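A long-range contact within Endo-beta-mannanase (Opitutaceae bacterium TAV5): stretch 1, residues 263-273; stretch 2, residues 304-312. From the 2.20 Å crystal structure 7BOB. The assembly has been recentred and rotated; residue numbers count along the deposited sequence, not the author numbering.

Stretch 1 (263-273) LLPFYVKCARA
Stretch 2 304-312: PACREAGAN

Two nearly parallel helices pack closely through mostly apolar side chains and the aliphatic parts of Lys269 and Arg272, with no hydrogen bond or salt bridge between them. The helix through 263-272 and the helix through 304-309 run in the same direction, 14° apart, and their axes approach to 8.5 Å. Both begin earlier in the chain. Stretch 1 has phi near -60° and psi near -45°, with bonds such as Lys269 N to Pro265 O (2.8 Å). Each helix is kinked at a proline, Pro265 and Pro304, whose N has no hydrogen to give to the turn before. The register places Pro265 CA 4.7 Å from Cys306 CA, Lys269 CA 5.1 Å from Ala309 CA, and Arg272 CA 6.4 Å from Gly310 CA.

At the N-terminal end of the contact, Pro265 points toward the partner helix. Its CG lies 3.5 Å from Ala305 CB. Cys306 (chi1 m) places SG 3.9 Å from Leu264 CG and 4.2 Å from Val268 CG2. Leu264 is t, p. These apolar groups pack by van der Waals contact.

Ala309 is the most covered residue. Its CB points toward stretch 1 and sits 3.6 Å from Pro265 O, 3.6 Å from Lys269 CG and 3.8 Å from Val268 CG1. Val268 (chi1 t) also places CG1 4.2 Å from Ala311 CB. Lys269 is m, t, t, t; its NZ is bonded elsewhere in the structure.

Gly310 is the first residue to leave helical angles, in a Schellman motif, with phi 108° and psi 12°. Gly310 N bonds Arg307 O at 2.8 Å, and Ala311 N bonds Cys306 O at 3.1 Å. A CB here would lie 2.9 Å from Arg272 CD and would jam against the preceding carbonyl, so glycine fits on both counts. Arg272 (t, p, t, chi4 78°) lies against this turn. Its CB is 3.7 Å from Ala309 O and its CD 3.4 Å from Gly310 O.

The contact buries 393 Å², both sides summed.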

# COMPACT_ATOMS: atom_id res chain seq x y z
N LEU A 263 23.50 -14.90 7.14
CA LEU A 263 22.12 -14.62 7.57
C LEU A 263 21.72 -15.49 8.76
O LEU A 263 21.31 -14.99 9.81
CB LEU A 263 21.16 -14.85 6.41
CG LEU A 263 21.29 -13.86 5.26
CD1 LEU A 263 20.59 -14.44 4.03
CD2 LEU A 263 20.67 -12.53 5.67
N LEU A 264 21.81 -16.81 8.60
CA LEU A 264 21.35 -17.70 9.67
C LEU A 264 22.14 -17.48 10.97
O LEU A 264 21.50 -17.30 12.02
CB LEU A 264 21.39 -19.14 9.15
CG LEU A 264 20.64 -20.25 9.88
CD1 LEU A 264 19.24 -19.81 10.21
CD2 LEU A 264 20.62 -21.53 9.03
N PRO A 265 23.48 -17.40 10.97
CA PRO A 265 24.17 -17.07 12.23
C PRO A 265 23.73 -15.75 12.83
O PRO A 265 23.65 -15.63 14.06
CB PRO A 265 25.65 -17.04 11.84
CG PRO A 265 25.73 -17.89 10.61
CD PRO A 265 24.44 -17.65 9.88
N PHE A 266 23.45 -14.75 11.99
CA PHE A 266 22.96 -13.48 12.50
C PHE A 266 21.61 -13.65 13.20
O PHE A 266 21.40 -13.12 14.29
CB PHE A 266 22.86 -12.46 11.37
CG PHE A 266 22.03 -11.27 11.73
CD1 PHE A 266 22.59 -10.20 12.44
CD2 PHE A 266 20.69 -11.21 11.36
CE1 PHE A 266 21.80 -9.10 12.78
CE2 PHE A 266 19.90 -10.10 11.69
CZ PHE A 266 20.47 -9.04 12.40
N TYR A 267 20.68 -14.38 12.56
CA TYR A 267 19.38 -14.63 13.19
C TYR A 267 19.54 -15.38 14.51
O TYR A 267 18.85 -15.08 15.49
CB TYR A 267 18.48 -15.45 12.26
CG TYR A 267 18.07 -14.72 10.99
CD1 TYR A 267 17.66 -13.40 11.03
CD2 TYR A 267 18.09 -15.37 9.76
CE1 TYR A 267 17.29 -12.74 9.88
CE2 TYR A 267 17.71 -14.72 8.60
CZ TYR A 267 17.32 -13.42 8.67
OH TYR A 267 16.97 -12.78 7.52
N VAL A 268 20.43 -16.38 14.53
CA VAL A 268 20.67 -17.14 15.76
C VAL A 268 21.23 -16.22 16.84
O VAL A 268 20.79 -16.26 17.99
CB VAL A 268 21.61 -18.33 15.48
CG1 VAL A 268 22.03 -19.05 16.78
CG2 VAL A 268 20.93 -19.31 14.52
N LYS A 269 22.16 -15.34 16.47
CA LYS A 269 22.72 -14.38 17.42
C LYS A 269 21.64 -13.51 18.04
O LYS A 269 21.64 -13.28 19.25
CB LYS A 269 23.75 -13.48 16.71
CG LYS A 269 25.06 -14.13 16.35
CD LYS A 269 26.10 -13.09 15.85
CE LYS A 269 27.28 -13.81 15.21
NZ LYS A 269 28.30 -12.87 14.62
N CYS A 270 20.73 -12.97 17.22
CA CYS A 270 19.62 -12.20 17.78
C CYS A 270 18.79 -13.02 18.75
O CYS A 270 18.52 -12.59 19.87
CB CYS A 270 18.75 -11.62 16.67
SG CYS A 270 19.68 -10.55 15.55
N ALA A 271 18.32 -14.17 18.29
CA ALA A 271 17.52 -15.03 19.17
C ALA A 271 18.28 -15.33 20.46
O ALA A 271 17.75 -15.13 21.56
CB ALA A 271 17.14 -16.32 18.44
N ARG A 272 19.53 -15.77 20.34
CA ARG A 272 20.33 -16.17 21.50
C ARG A 272 20.37 -15.10 22.59
O ARG A 272 20.41 -15.42 23.78
CB ARG A 272 21.77 -16.48 21.08
CG ARG A 272 22.57 -17.16 22.19
CD ARG A 272 22.07 -18.59 22.43
NE ARG A 272 22.64 -19.18 23.63
CZ ARG A 272 22.24 -18.90 24.87
NH1 ARG A 272 21.26 -18.02 25.09
NH2 ARG A 272 22.83 -19.52 25.90
N ALA A 273 20.36 -13.82 22.20
CA ALA A 273 20.32 -12.72 23.15
C ALA A 273 19.07 -12.73 24.03
O ALA A 273 19.03 -12.01 25.04
CB ALA A 273 20.42 -11.39 22.39
N PRO A 304 29.27 -24.33 11.71
CA PRO A 304 30.13 -23.85 12.81
C PRO A 304 29.78 -22.43 13.25
O PRO A 304 29.78 -22.14 14.46
CB PRO A 304 31.56 -23.95 12.23
CG PRO A 304 31.45 -24.90 11.07
CD PRO A 304 30.06 -24.70 10.52
N ALA A 305 29.44 -21.54 12.31
CA ALA A 305 29.02 -20.20 12.71
C ALA A 305 27.75 -20.23 13.55
O ALA A 305 27.64 -19.54 14.57
CB ALA A 305 28.84 -19.31 11.47
N CYS A 306 26.77 -21.05 13.16
CA CYS A 306 25.59 -21.20 14.01
C CYS A 306 25.96 -21.72 15.38
O CYS A 306 25.39 -21.29 16.39
CB CYS A 306 24.55 -22.09 13.35
SG CYS A 306 23.74 -21.14 12.05
N ARG A 307 26.93 -22.65 15.45
CA ARG A 307 27.40 -23.13 16.74
C ARG A 307 28.00 -21.98 17.56
O ARG A 307 27.60 -21.75 18.71
CB ARG A 307 28.44 -24.24 16.55
CG ARG A 307 28.83 -24.99 17.83
CD ARG A 307 30.34 -25.24 17.96
NE ARG A 307 30.87 -26.15 16.95
CZ ARG A 307 31.80 -25.83 16.06
NH1 ARG A 307 32.34 -24.61 16.03
NH2 ARG A 307 32.20 -26.74 15.18
N GLU A 308 28.93 -21.24 16.96
CA GLU A 308 29.53 -20.10 17.65
C GLU A 308 28.48 -19.06 18.02
O GLU A 308 28.59 -18.42 19.07
CB GLU A 308 30.64 -19.49 16.82
CG GLU A 308 31.79 -20.49 16.54
CD GLU A 308 32.60 -20.90 17.80
OE1 GLU A 308 33.77 -20.47 17.91
OE2 GLU A 308 32.10 -21.68 18.66
N ALA A 309 27.45 -18.89 17.18
CA ALA A 309 26.36 -17.98 17.53
C ALA A 309 25.48 -18.53 18.66
O ALA A 309 24.65 -17.78 19.19
CB ALA A 309 25.50 -17.69 16.29
N GLY A 310 25.64 -19.78 19.04
CA GLY A 310 25.01 -20.29 20.24
C GLY A 310 23.85 -21.24 20.06
O GLY A 310 23.14 -21.52 21.03
N ALA A 311 23.64 -21.76 18.85
CA ALA A 311 22.57 -22.73 18.63
C ALA A 311 22.81 -23.94 19.52
O ALA A 311 23.94 -24.36 19.69
CB ALA A 311 22.55 -23.15 17.17
N ASN A 312 21.73 -24.52 20.07
CA ASN A 312 21.89 -25.69 20.93
C ASN A 312 21.48 -26.98 20.25
O ASN A 312 21.29 -28.00 20.94
CB ASN A 312 21.15 -25.50 22.26
CG ASN A 312 19.65 -25.33 22.08
OD1 ASN A 312 19.09 -25.66 21.03
ND2 ASN A 312 18.98 -24.83 23.12